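Local coordinates for mitotic checkpoint control protein kinase BUB1 (Drosophila melanogaster, PDB 6JKK), which probably phosphorylates proteins at kinetochores with ATP during the mitotic checkpoint, this chain being the protein kinase domain of the longer protein, at residues S21-F24 / S25-I28; E100-S103 / R104-S107; N91-E94 / F95-L99; L216-D219 / N220-F223; R241-T244 / Y245-L249. One frame throughout, in Å; residues are numbered along the deposited sequence.

Contact 1 (S21-F24 / S25-I28); sequences SIDF and SMYI
Asp23 begins the contact with its backbone. Its O accepts a weak hydrogen bond from Tyr27 N at 3.3 Å. Its exposed side chain adds a light touch, with CB 4.2 Å from Met26 SD. The phi of Asp23 is positive, 53°, and the residue is the C-prime position of a Schellman motif that ends helix 12-21. It is also the N-cap position of the next helix, but its carboxylate makes no capping bond there.

Phe24 carries most of the contact. Its O accepts from Ile28 N at 3.0 Å in a nearly straight bond, with an N-H...O angle of 165°. Tyr27 N also reaches Phe24 O, but weakly. The Phe24 ring stands with CG anti to the backbone N (chi1 -172°), which brings one ring face to Ile28. Ile28 CG2 sits over this face in a CH-pi contact, 3.7 Å from the centroid. The methyl is shifted toward the rim, so its closest approach is Phe24 CZ at 3.4 Å. Phe24 CE1 meets the edge of the Tyr27 ring near its plane, 4.3 Å from Tyr27 CD2. Beyond the contact, Phe24 and Ile28 both pack on helix 92-104. The arrangement is a tight helix-to-helix junction: a Schellman motif closes one helix and an i to i+4 bond starts the next at once.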
loop_
_atom_site.group_PDB
_atom_site.type_symbol
_atom_site.label_atom_id
_atom_site.label_comp_id
_atom_site.label_asym_id
_atom_site.label_seq_id
_atom_site.Cartn_x
_atom_site.Cartn_y
_atom_site.Cartn_z
ATOM N N SER A 21 15.557 13.074 -16.747
ATOM C CA SER A 21 16.652 12.229 -17.228
ATOM C C SER A 21 16.149 11.088 -18.119
ATOM O O SER A 21 16.890 10.565 -18.954
ATOM C CB SER A 21 17.469 11.667 -16.060
ATOM O OG SER A 21 16.810 10.575 -15.449
ATOM N N ILE A 22 14.884 10.716 -17.947
ATOM C CA ILE A 22 14.289 9.646 -18.741
ATOM C C ILE A 22 13.224 10.160 -19.713
ATOM O O ILE A 22 12.463 9.364 -20.278
ATOM C CB ILE A 22 13.655 8.570 -17.848
ATOM C CG1 ILE A 22 12.490 9.159 -17.048
ATOM C CG2 ILE A 22 14.698 7.966 -16.914
ATOM C CD1 ILE A 22 11.749 8.147 -16.242
ATOM N N ASP A 23 13.172 11.479 -19.901
ATOM C CA ASP A 23 12.242 12.098 -20.852
ATOM C C ASP A 23 10.797 11.650 -20.612
ATOM O O ASP A 23 10.118 11.183 -21.529
ATOM C CB ASP A 23 12.668 11.794 -22.295
ATOM C CG ASP A 23 14.034 12.369 -22.640
ATOM O OD1 ASP A 23 14.263 13.567 -22.372
ATOM O OD2 ASP A 23 14.872 11.616 -23.178
ATOM N N PHE A 24 10.343 11.787 -19.371
ATOM C CA PHE A 24 9.027 11.299 -18.985
ATOM C C PHE A 24 7.886 12.049 -19.685
ATOM O O PHE A 24 6.916 11.431 -20.125
ATOM C CB PHE A 24 8.859 11.357 -17.465
ATOM C CG PHE A 24 7.602 10.701 -16.975
ATOM C CD1 PHE A 24 7.395 9.340 -17.170
ATOM C CD2 PHE A 24 6.626 11.444 -16.332
ATOM C CE1 PHE A 24 6.234 8.728 -16.725
ATOM C CE2 PHE A 24 5.462 10.846 -15.878
ATOM C CZ PHE A 24 5.261 9.486 -16.072
ATOM N N SER A 25 7.999 13.372 -19.796
ATOM C CA SER A 25 6.937 14.172 -20.408
ATOM C C SER A 25 6.725 13.794 -21.872
ATOM O O SER A 25 5.593 13.689 -22.347
ATOM C CB SER A 25 7.247 15.666 -20.281
ATOM O OG SER A 25 8.469 15.983 -20.927
ATOM N N MET A 26 7.826 13.573 -22.580
ATOM C CA MET A 26 7.779 13.116 -23.957
ATOM C C MET A 26 7.056 11.767 -24.077
ATOM O O MET A 26 6.364 11.507 -25.067
ATOM C CB MET A 26 9.206 13.023 -24.485
ATOM C CG MET A 26 9.395 12.197 -25.724
ATOM S SD MET A 26 11.142 12.190 -26.155
ATOM C CE MET A 26 11.510 13.932 -25.954
ATOM N N TYR A 27 7.208 10.917 -23.067
ATOM C CA TYR A 27 6.519 9.629 -23.057
ATOM C C TYR A 27 5.020 9.781 -22.807
ATOM O O TYR A 27 4.214 9.275 -23.585
ATOM C CB TYR A 27 7.143 8.678 -22.027
ATOM C CG TYR A 27 6.442 7.330 -21.884
ATOM C CD1 TYR A 27 6.181 6.529 -22.993
ATOM C CD2 TYR A 27 6.062 6.856 -20.632
ATOM C CE1 TYR A 27 5.548 5.301 -22.858
ATOM C CE2 TYR A 27 5.434 5.628 -20.485
ATOM C CZ TYR A 27 5.180 4.856 -21.601
ATOM O OH TYR A 27 4.549 3.630 -21.457
ATOM N N ILE A 28 4.634 10.480 -21.741
ATOM C CA ILE A 28 3.208 10.556 -21.406
ATOM C C ILE A 28 2.390 11.331 -22.444
ATOM O O ILE A 28 1.183 11.113 -22.576
ATOM C CB ILE A 28 2.941 11.081 -19.976
ATOM C CG1 ILE A 28 3.381 12.533 -19.807
ATOM C CG2 ILE A 28 3.627 10.190 -18.941
ATOM C CD1 ILE A 28 3.108 13.073 -18.395
#

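Contact 2 (E100-S103 / R104-S107)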
loop_
_atom_site.group_PDB
_atom_site.type_symbol
_atom_site.label_atom_id
_atom_site.label_comp_id
_atom_site.label_asym_id
_atom_site.label_seq_id
_atom_site.Cartn_x
_atom_site.Cartn_y
_atom_site.Cartn_z
ATOM N N GLU A 100 5.547 2.045 -14.327
ATOM C CA GLU A 100 6.688 1.128 -14.210
ATOM C C GLU A 100 6.285 -0.173 -13.545
ATOM O O GLU A 100 6.692 -1.247 -13.983
ATOM C CB GLU A 100 7.849 1.770 -13.441
ATOM C CG GLU A 100 8.728 2.685 -14.290
ATOM C CD GLU A 100 9.256 1.994 -15.537
ATOM O OE1 GLU A 100 10.105 1.084 -15.409
ATOM O OE2 GLU A 100 8.810 2.349 -16.642
ATOM N N ILE A 101 5.493 -0.079 -12.480
ATOM C CA ILE A 101 5.018 -1.280 -11.815
ATOM C C ILE A 101 4.332 -2.202 -12.826
ATOM O O ILE A 101 4.657 -3.392 -12.934
ATOM C CB ILE A 101 4.059 -0.949 -10.656
ATOM C CG1 ILE A 101 4.844 -0.405 -9.461
ATOM C CG2 ILE A 101 3.306 -2.200 -10.225
ATOM C CD1 ILE A 101 3.973 0.161 -8.355
ATOM N N HIS A 102 3.406 -1.650 -13.599
ATOM C CA HIS A 102 2.654 -2.481 -14.530
ATOM C C HIS A 102 3.484 -2.887 -15.748
ATOM O O HIS A 102 3.171 -3.860 -16.431
ATOM C CB HIS A 102 1.310 -1.825 -14.887
ATOM C CG HIS A 102 0.328 -1.869 -13.757
ATOM N ND1 HIS A 102 -0.528 -2.933 -13.555
ATOM C CD2 HIS A 102 0.105 -1.009 -12.733
ATOM C CE1 HIS A 102 -1.246 -2.718 -12.466
ATOM N NE2 HIS A 102 -0.884 -1.555 -11.951
ATOM N N SER A 103 4.577 -2.170 -15.982
ATOM C CA SER A 103 5.505 -2.549 -17.037
ATOM C C SER A 103 6.386 -3.727 -16.586
ATOM O O SER A 103 6.792 -4.572 -17.403
ATOM C CB SER A 103 6.371 -1.341 -17.403
ATOM O OG SER A 103 7.080 -1.559 -18.604
ATOM N N ARG A 104 6.677 -3.793 -15.291
ATOM C CA ARG A 104 7.653 -4.769 -14.794
ATOM C C ARG A 104 7.019 -6.068 -14.322
ATOM O O ARG A 104 7.706 -7.082 -14.183
ATOM C CB ARG A 104 8.508 -4.162 -13.675
ATOM C CG ARG A 104 9.350 -2.978 -14.120
ATOM C CD ARG A 104 10.099 -2.349 -12.957
ATOM N NE ARG A 104 10.677 -1.069 -13.355
ATOM C CZ ARG A 104 11.312 -0.246 -12.529
ATOM N NH1 ARG A 104 11.468 -0.578 -11.258
ATOM N NH2 ARG A 104 11.793 0.907 -12.976
ATOM N N LEU A 105 5.712 -6.026 -14.073
ATOM C CA LEU A 105 4.957 -7.197 -13.623
ATOM C C LEU A 105 5.074 -8.337 -14.619
ATOM O O LEU A 105 5.066 -8.102 -15.825
ATOM C CB LEU A 105 3.475 -6.838 -13.467
ATOM C CG LEU A 105 2.996 -6.274 -12.137
ATOM C CD1 LEU A 105 1.532 -5.892 -12.215
ATOM C CD2 LEU A 105 3.204 -7.305 -11.060
ATOM N N THR A 106 5.186 -9.564 -14.117
ATOM C CA THR A 106 5.059 -10.748 -14.966
ATOM C C THR A 106 3.936 -11.684 -14.493
ATOM O O THR A 106 3.236 -12.294 -15.307
ATOM C CB THR A 106 6.393 -11.517 -15.111
ATOM O OG1 THR A 106 7.149 -11.413 -13.901
ATOM C CG2 THR A 106 7.218 -10.943 -16.255
ATOM N N SER A 107 3.752 -11.771 -13.180
ATOM C CA SER A 107 2.761 -12.680 -12.606
ATOM C C SER A 107 1.325 -12.264 -12.917
ATOM O O SER A 107 0.926 -11.132 -12.642
ATOM C CB SER A 107 2.953 -12.774 -11.089
ATOM O OG SER A 107 2.011 -13.655 -10.505
#
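Glu100 and Arg104 form a salt bridge one helical turn apart. Both Arg104 NE and Arg104 NH2 donate to Glu100 OE1, each at 3.0 Å. The grip is not the flat, two-oxygen kind. The carboxylate and guanidinium planes are 70° apart, and the one oxygen is met on its anti side, somewhat out of both planes. The Glu100 chain bends at chi2 (-54°), which folds the carboxylate back toward the arginine, while Glu100 CB lies over one face of the guanidinium, near its rim.

The backbone at this turn is close-knit. Arg104 N is shared between Glu100 O at 2.9 Å and Ile101 O at 3.1 Å, and Ile101 O also accepts from Leu105 N.

The other side is looser. Leu105 leaves the helical path and runs beside His102, with CD1 3.8 Å from His102 ND1 and oblique to the ring. The polar end of His102 is held by Ala115 O through NE2. Ser103 is exposed and adds little beyond its backbone.

Arg104 NH2 also forms a salt bridge with Asp213, and NH1 bonds Met176 O. One guanidinium thus serves two carboxylates and would probably stabilise the negative charge on both. Its bonds tie the end of helix 92-104 to strand 212-213 and to the loop holding Met176.

Contact 3 (N91-E94 / F95-L99); sequences NYWE and FYICL
Trp93 offers one face to two residues of the next turn, Tyr96 and Ile97. The side chains of Trp93 and Tyr96 run side by side and point the same way. Their rings meet obliquely, with planes at 34°, and Tyr96 CD2 comes within 3.9 Å of Trp93 CZ3. Ile97 crosses Trp93 at a slant. Its CG1 lies 4.0 Å from the centroid of the five-membered ring, a CH-pi contact, and its CD1 reaches Trp93 CZ2 at 3.8 Å. The Trp93 CG is anti to the backbone N (chi1 -179°), which turns the indole along the helix toward these partners. With an alanine at Trp93, Tyr96 and Ile97 would probably lose the surface they lean on, and Ser211 O would be left without the indole N-H that now binds it.

Outside the segments, Tyr96 OH bonds Asp213. On another side of the helix, Leu99 CD1 covers the centre of one Phe95 ring face.

The helix start is capped. Asn91 OD1 accepts from Glu94 N at 2.9 Å, with the donor well above the carbonyl plane. Ile97 N to Trp93 O, at 2.9 Å, continues the regular bonding. Glu94 extends away from the aromatic group, and its OE2 forms a salt bridge with Lys85, a predicted ATP-binding residue. This lysine-glutamate pair marks helix 92-104 as helix C of the protein kinase fold, in its inward position.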
loop_
_atom_site.group_PDB
_atom_site.type_symbol
_atom_site.label_atom_id
_atom_site.label_comp_id
_atom_site.label_asym_id
_atom_site.label_seq_id
_atom_site.Cartn_x
_atom_site.Cartn_y
_atom_site.Cartn_z
ATOM N N ASN A 91 1.282 15.624 -9.803
ATOM C CA ASN A 91 2.172 14.558 -9.362
ATOM C C ASN A 91 2.507 13.645 -10.539
ATOM O O ASN A 91 1.852 12.622 -10.759
ATOM C CB ASN A 91 1.548 13.774 -8.203
ATOM C CG ASN A 91 2.562 12.916 -7.464
ATOM O OD1 ASN A 91 3.591 12.526 -8.023
ATOM N ND2 ASN A 91 2.278 12.620 -6.201
ATOM N N TYR A 92 3.510 14.041 -11.318
ATOM C CA TYR A 92 3.947 13.230 -12.449
ATOM C C TYR A 92 4.560 11.943 -11.927
ATOM O O TYR A 92 4.403 10.878 -12.528
ATOM C CB TYR A 92 4.981 13.985 -13.282
ATOM C CG TYR A 92 4.448 15.240 -13.931
ATOM C CD1 TYR A 92 3.754 15.181 -15.132
ATOM C CD2 TYR A 92 4.639 16.487 -13.341
ATOM C CE1 TYR A 92 3.268 16.325 -15.729
ATOM C CE2 TYR A 92 4.157 17.640 -13.937
ATOM C CZ TYR A 92 3.468 17.544 -15.128
ATOM O OH TYR A 92 2.972 18.674 -15.733
ATOM N N TRP A 93 5.256 12.051 -10.799
ATOM C CA TRP A 93 5.999 10.928 -10.232
ATOM C C TRP A 93 5.113 9.726 -9.949
ATOM O O TRP A 93 5.486 8.585 -10.235
ATOM C CB TRP A 93 6.714 11.370 -8.953
ATOM C CG TRP A 93 7.539 10.292 -8.309
ATOM C CD1 TRP A 93 7.240 9.587 -7.167
ATOM C CD2 TRP A 93 8.801 9.795 -8.768
ATOM N NE1 TRP A 93 8.246 8.684 -6.896
ATOM C CE2 TRP A 93 9.213 8.795 -7.860
ATOM C CE3 TRP A 93 9.624 10.102 -9.858
ATOM C CZ2 TRP A 93 10.418 8.101 -8.018
ATOM C CZ3 TRP A 93 10.812 9.413 -10.010
ATOM C CH2 TRP A 93 11.200 8.425 -9.098
ATOM N N GLU A 94 3.939 9.978 -9.382
ATOM C CA GLU A 94 3.005 8.896 -9.105
ATOM C C GLU A 94 2.635 8.121 -10.379
ATOM O O GLU A 94 2.587 6.887 -10.370
ATOM C CB GLU A 94 1.757 9.439 -8.408
ATOM C CG GLU A 94 0.673 8.404 -8.200
ATOM C CD GLU A 94 -0.437 8.931 -7.331
ATOM O OE1 GLU A 94 -0.371 10.116 -6.939
ATOM O OE2 GLU A 94 -1.366 8.159 -7.040
ATOM N N PHE A 95 2.405 8.846 -11.473
ATOM C CA PHE A 95 2.067 8.241 -12.756
ATOM C C PHE A 95 3.255 7.398 -13.225
ATOM O O PHE A 95 3.079 6.253 -13.653
ATOM C CB PHE A 95 1.706 9.333 -13.781
ATOM C CG PHE A 95 1.000 8.827 -15.023
ATOM C CD1 PHE A 95 0.390 7.577 -15.050
ATOM C CD2 PHE A 95 0.965 9.613 -16.179
ATOM C CE1 PHE A 95 -0.254 7.118 -16.204
ATOM C CE2 PHE A 95 0.325 9.167 -17.333
ATOM C CZ PHE A 95 -0.281 7.918 -17.352
ATOM N N TYR A 96 4.466 7.944 -13.109
ATOM C CA TYR A 96 5.674 7.201 -13.485
ATOM C C TYR A 96 5.797 5.862 -12.750
ATOM O O TYR A 96 5.985 4.823 -13.384
ATOM C CB TYR A 96 6.945 8.035 -13.251
ATOM C CG TYR A 96 8.210 7.185 -13.274
ATOM C CD1 TYR A 96 8.777 6.779 -14.477
ATOM C CD2 TYR A 96 8.824 6.778 -12.089
ATOM C CE1 TYR A 96 9.921 5.984 -14.502
ATOM C CE2 TYR A 96 9.972 5.983 -12.102
ATOM C CZ TYR A 96 10.513 5.594 -13.311
ATOM O OH TYR A 96 11.651 4.814 -13.340
ATOM N N ILE A 97 5.700 5.894 -11.421
ATOM C CA ILE A 97 5.824 4.671 -10.626
ATOM C C ILE A 97 4.797 3.622 -11.057
ATOM O O ILE A 97 5.133 2.452 -11.259
ATOM C CB ILE A 97 5.666 4.943 -9.106
ATOM C CG1 ILE A 97 6.837 5.780 -8.567
ATOM C CG2 ILE A 97 5.521 3.621 -8.341
ATOM C CD1 ILE A 97 8.219 5.127 -8.713
ATOM N N CYS A 98 3.546 4.046 -11.209
ATOM C CA CYS A 98 2.468 3.126 -11.556
ATOM C C CYS A 98 2.671 2.510 -12.926
ATOM O O CYS A 98 2.447 1.314 -13.117
ATOM C CB CYS A 98 1.120 3.835 -11.507
ATOM S SG CYS A 98 0.563 4.136 -9.836
ATOM N N LEU A 99 3.101 3.326 -13.881
ATOM C CA LEU A 99 3.407 2.817 -15.212
ATOM C C LEU A 99 4.512 1.759 -15.119
ATOM O O LEU A 99 4.425 0.696 -15.753
ATOM C CB LEU A 99 3.838 3.969 -16.128
ATOM C CG LEU A 99 2.719 4.923 -16.557
ATOM C CD1 LEU A 99 3.291 6.203 -17.165
ATOM C CD2 LEU A 99 1.783 4.238 -17.547
#

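Contact 4 (L216-D219 / N220-F223)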
loop_
_atom_site.group_PDB
_atom_site.type_symbol
_atom_site.label_atom_id
_atom_site.label_comp_id
_atom_site.label_asym_id
_atom_site.label_seq_id
_atom_site.Cartn_x
_atom_site.Cartn_y
_atom_site.Cartn_z
ATOM N N LEU A 216 16.624 3.402 -10.679
ATOM C CA LEU A 216 17.139 4.701 -11.101
ATOM C C LEU A 216 18.408 5.083 -10.341
ATOM O O LEU A 216 18.994 6.136 -10.591
ATOM C CB LEU A 216 16.074 5.782 -10.912
ATOM C CG LEU A 216 14.859 5.695 -11.831
ATOM C CD1 LEU A 216 13.913 6.859 -11.587
ATOM C CD2 LEU A 216 15.302 5.665 -13.277
ATOM N N PHE A 217 18.828 4.223 -9.417
ATOM C CA PHE A 217 20.002 4.495 -8.596
ATOM C C PHE A 217 21.036 3.395 -8.787
ATOM O O PHE A 217 20.703 2.309 -9.258
ATOM C CB PHE A 217 19.591 4.591 -7.121
ATOM C CG PHE A 217 18.614 5.694 -6.835
ATOM C CD1 PHE A 217 18.866 6.989 -7.266
ATOM C CD2 PHE A 217 17.438 5.435 -6.142
ATOM C CE1 PHE A 217 17.969 8.011 -7.011
ATOM C CE2 PHE A 217 16.535 6.450 -5.882
ATOM C CZ PHE A 217 16.801 7.740 -6.319
ATOM N N PRO A 218 22.302 3.675 -8.436
ATOM C CA PRO A 218 23.308 2.611 -8.495
ATOM C C PRO A 218 22.913 1.424 -7.631
ATOM O O PRO A 218 22.203 1.593 -6.631
ATOM C CB PRO A 218 24.548 3.273 -7.888
ATOM C CG PRO A 218 24.372 4.723 -8.154
ATOM C CD PRO A 218 22.891 4.975 -8.063
ATOM N N ASP A 219 23.352 0.235 -8.032
ATOM C CA ASP A 219 23.349 -0.910 -7.140
ATOM C C ASP A 219 24.028 -0.442 -5.861
ATOM O O ASP A 219 24.978 0.345 -5.919
ATOM C CB ASP A 219 24.159 -2.062 -7.740
ATOM C CG ASP A 219 23.537 -2.635 -9.000
ATOM O OD1 ASP A 219 23.848 -3.801 -9.328
ATOM O OD2 ASP A 219 22.749 -1.929 -9.665
ATOM N N ASN A 220 23.524 -0.906 -4.720
ATOM C CA ASN A 220 24.089 -0.592 -3.399
ATOM C C ASN A 220 23.768 0.816 -2.867
ATOM O O ASN A 220 24.286 1.233 -1.835
ATOM C CB ASN A 220 25.599 -0.893 -3.343
ATOM C CG ASN A 220 25.947 -2.249 -3.935
ATOM O OD1 ASN A 220 25.151 -3.188 -3.870
ATOM N ND2 ASN A 220 27.136 -2.355 -4.525
ATOM N N GLN A 221 22.908 1.539 -3.575
ATOM C CA GLN A 221 22.383 2.803 -3.072
ATOM C C GLN A 221 21.571 2.582 -1.798
ATOM O O GLN A 221 20.779 1.639 -1.716
ATOM C CB GLN A 221 21.483 3.452 -4.122
ATOM C CG GLN A 221 20.829 4.751 -3.671
ATOM C CD GLN A 221 21.733 5.962 -3.854
ATOM O OE1 GLN A 221 22.154 6.272 -4.969
ATOM N NE2 GLN A 221 22.027 6.656 -2.761
ATOM N N THR A 222 21.781 3.447 -0.809
ATOM C CA THR A 222 20.972 3.467 0.409
ATOM C C THR A 222 20.537 4.899 0.705
ATOM O O THR A 222 21.024 5.846 0.081
ATOM C CB THR A 222 21.739 2.915 1.629
ATOM O OG1 THR A 222 22.848 3.769 1.938
ATOM C CG2 THR A 222 22.246 1.518 1.352
ATOM N N PHE A 223 19.616 5.053 1.651
ATOM C CA PHE A 223 19.152 6.374 2.061
ATOM C C PHE A 223 19.253 6.508 3.576
ATOM O O PHE A 223 19.305 5.506 4.288
ATOM C CB PHE A 223 17.702 6.591 1.624
ATOM C CG PHE A 223 17.387 6.036 0.267
ATOM C CD1 PHE A 223 17.844 6.667 -0.882
ATOM C CD2 PHE A 223 16.623 4.886 0.143
ATOM C CE1 PHE A 223 17.549 6.155 -2.135
ATOM C CE2 PHE A 223 16.324 4.362 -1.101
ATOM C CZ PHE A 223 16.786 4.998 -2.243
#
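Gln221 folds back over Phe217 and Pro218. Its CG lies 3.7 Å from Phe217 CB, and its OE1 comes within 3.4 Å of Pro218 CD. The bend at chi2 (84°) brings the amide over this spot, with the amide and Phe217 ring planes steeply inclined. Gln221 NE2 then donates to Thr222 O at 3.1 Å. This bond is almost straight, and the acceptor lies in the amide plane, which fixes the rotation of the group. A leucine in place of Gln221 would probably leave Thr222 O without this donor and let the side chain turn more freely over Phe217.

Asp219 acts through its backbone. It and Asn220 are the two central residues of a type II beta turn, closed by Gln221 N to Pro218 O at 3.1 Å. Asn220 takes the positive phi of the second central position, and the Asp219 carboxylate leads away from the turn.

Phe217 also meets Phe223. The edge of Phe223 is directed at the Phe217 face in an offset edge-to-face pair, with planes at 72° and Phe223 CE1 3.9 Å from Phe217 CE2. The chemistry is thus divided: polar bonds set the exposed turn, and aromatic packing pins its base against Ile212.

Contact 5 (R241-T244 / Y245-L249); sequences RPWT and YQLDL
Thr244 N donates to Gln246 OE1 at 2.7 Å, the shortest hydrogen bond between the two segments. It is fairly straight at nitrogen, 163°, though the donor is tilted from the amide plane. The glutamine chain starts beside its own backbone N and bends at chi2 (91°), which returns the amide to the residues just before it. Thr244 OG1 also lies near this oxygen, at 3.3 Å, at best a weak bond, since its proton has another possible acceptor. A third link is weak too: Leu247 N reaches Thr244 O at 3.3 Å as the helix begins.

Packing surrounds these bonds. Thr244 OG1 lies 3.4 Å from Tyr245 CD2, oblique to the ring. Trp243 and Leu247 lie side by side and point the same way. Leu247 CD2 approaches the six-membered ring of the indole at Trp243 CZ3, 3.6 Å away, and Leu247 CB backs it up 3.8 Å from Trp243 CE3. At its other end, the indole N-H of Trp243 bonds Tyr225 O, so the ring is held at both ends.

Asp248, one residue further on, bonds the backbone nitrogens of His180 and Ala181 as well as the side chain of His174. This matches the aspartate of helix F that anchors the catalytic loop in protein kinases. The contact sits at the start of helix 246-261. Helix 235-238 packs against Trp243, Gln246 and Leu247, strand 178-179 touches Thr244 and Tyr245, and helix 156-175 meets Leu249.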
loop_
_atom_site.group_PDB
_atom_site.type_symbol
_atom_site.label_atom_id
_atom_site.label_comp_id
_atom_site.label_asym_id
_atom_site.label_seq_id
_atom_site.Cartn_x
_atom_site.Cartn_y
_atom_site.Cartn_z
ATOM N N ARG A 241 20.931 5.118 10.991
ATOM C CA ARG A 241 21.363 4.110 10.027
ATOM C C ARG A 241 20.681 4.200 8.660
ATOM O O ARG A 241 19.541 4.654 8.548
ATOM C CB ARG A 241 21.233 2.698 10.614
ATOM C CG ARG A 241 22.448 2.278 11.440
ATOM C CD ARG A 241 22.425 0.795 11.761
ATOM N NE ARG A 241 21.176 0.413 12.407
ATOM C CZ ARG A 241 20.542 -0.732 12.183
ATOM N NH1 ARG A 241 21.044 -1.617 11.331
ATOM N NH2 ARG A 241 19.404 -0.994 12.812
ATOM N N PRO A 242 21.400 3.780 7.610
ATOM C CA PRO A 242 20.857 3.753 6.250
ATOM C C PRO A 242 19.734 2.729 6.093
ATOM O O PRO A 242 19.699 1.743 6.830
ATOM C CB PRO A 242 22.067 3.344 5.404
ATOM C CG PRO A 242 22.969 2.628 6.354
ATOM C CD PRO A 242 22.810 3.351 7.646
ATOM N N TRP A 243 18.834 2.968 5.142
ATOM C CA TRP A 243 17.713 2.069 4.885
ATOM C C TRP A 243 17.338 2.093 3.413
ATOM O O TRP A 243 17.582 3.076 2.718
ATOM C CB TRP A 243 16.491 2.481 5.706
ATOM C CG TRP A 243 16.121 3.914 5.520
ATOM C CD1 TRP A 243 16.526 4.969 6.286
ATOM C CD2 TRP A 243 15.272 4.459 4.504
ATOM N NE1 TRP A 243 15.981 6.136 5.810
ATOM C CE2 TRP A 243 15.206 5.849 4.714
ATOM C CE3 TRP A 243 14.561 3.905 3.434
ATOM C CZ2 TRP A 243 14.458 6.692 3.893
ATOM C CZ3 TRP A 243 13.820 4.741 2.623
ATOM C CH2 TRP A 243 13.770 6.116 2.857
ATOM N N THR A 244 16.746 0.999 2.947
ATOM C CA THR A 244 16.061 0.969 1.663
ATOM C C THR A 244 14.722 0.279 1.883
ATOM O O THR A 244 13.769 0.897 2.353
ATOM C CB THR A 244 16.871 0.221 0.578
ATOM O OG1 THR A 244 17.253 -1.074 1.064
ATOM C CG2 THR A 244 18.116 1.010 0.192
ATOM N N TYR A 245 14.664 -1.014 1.578
ATOM C CA TYR A 245 13.411 -1.770 1.664
ATOM C C TYR A 245 12.873 -1.925 3.093
ATOM O O TYR A 245 11.686 -2.206 3.280
ATOM C CB TYR A 245 13.568 -3.142 0.990
ATOM C CG TYR A 245 13.981 -3.046 -0.466
ATOM C CD1 TYR A 245 13.033 -2.874 -1.470
ATOM C CD2 TYR A 245 15.318 -3.124 -0.834
ATOM C CE1 TYR A 245 13.408 -2.782 -2.800
ATOM C CE2 TYR A 245 15.701 -3.033 -2.156
ATOM C CZ TYR A 245 14.743 -2.864 -3.135
ATOM O OH TYR A 245 15.131 -2.773 -4.454
ATOM N N GLN A 246 13.730 -1.729 4.095
ATOM C CA GLN A 246 13.308 -1.832 5.498
ATOM C C GLN A 246 12.125 -0.919 5.814
ATOM O O GLN A 246 11.313 -1.222 6.700
ATOM C CB GLN A 246 14.463 -1.498 6.451
ATOM C CG GLN A 246 15.719 -2.361 6.292
ATOM C CD GLN A 246 16.721 -1.763 5.320
ATOM O OE1 GLN A 246 16.352 -1.291 4.247
ATOM N NE2 GLN A 246 17.997 -1.773 5.699
ATOM N N LEU A 247 12.033 0.200 5.094
ATOM C CA LEU A 247 10.964 1.179 5.323
ATOM C C LEU A 247 9.586 0.565 5.083
ATOM O O LEU A 247 8.639 0.818 5.835
ATOM C CB LEU A 247 11.161 2.416 4.433
ATOM C CG LEU A 247 10.182 3.575 4.642
ATOM C CD1 LEU A 247 10.285 4.101 6.071
ATOM C CD2 LEU A 247 10.407 4.700 3.647
ATOM N N ASP A 248 9.482 -0.234 4.025
ATOM C CA ASP A 248 8.237 -0.925 3.707
ATOM C C ASP A 248 7.953 -2.040 4.705
ATOM O O ASP A 248 6.806 -2.255 5.094
ATOM C CB ASP A 248 8.309 -1.511 2.298
ATOM C CG ASP A 248 7.915 -0.519 1.239
ATOM O OD1 ASP A 248 7.595 0.636 1.599
ATOM O OD2 ASP A 248 7.927 -0.897 0.049
ATOM N N LEU A 249 9.006 -2.743 5.116
ATOM C CA LEU A 249 8.856 -3.884 6.017
ATOM C C LEU A 249 8.415 -3.386 7.395
ATOM O O LEU A 249 7.656 -4.050 8.102
ATOM C CB LEU A 249 10.156 -4.695 6.082
ATOM C CG LEU A 249 10.646 -5.208 4.722
ATOM C CD1 LEU A 249 11.846 -6.118 4.858
ATOM C CD2 LEU A 249 9.531 -5.924 3.969
#

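Each contact is local and spans one turn or junction, so none closes a long loop. All five follow in series, with no nesting or crossing. Contact 1 joins helix 12-21 to helix 24-28, near the N terminus. Contacts 3 and 2 come next, at the start and end of helix 92-104. Contact 1 packs on contact 3 through Ile22, Phe24 and Ile28, so the N-terminal helices lie on this helix. Contact 4 follows strand 212-213 and touches contact 3 through Leu216. Contact 5 starts helix 246-261. It meets contact 4 at Phe223 O and Trp243 N, 2.7 Å apart, probably hydrogen-bonded. Contact 4 thus bridges helix 92-104 and the approach to helix 246-261.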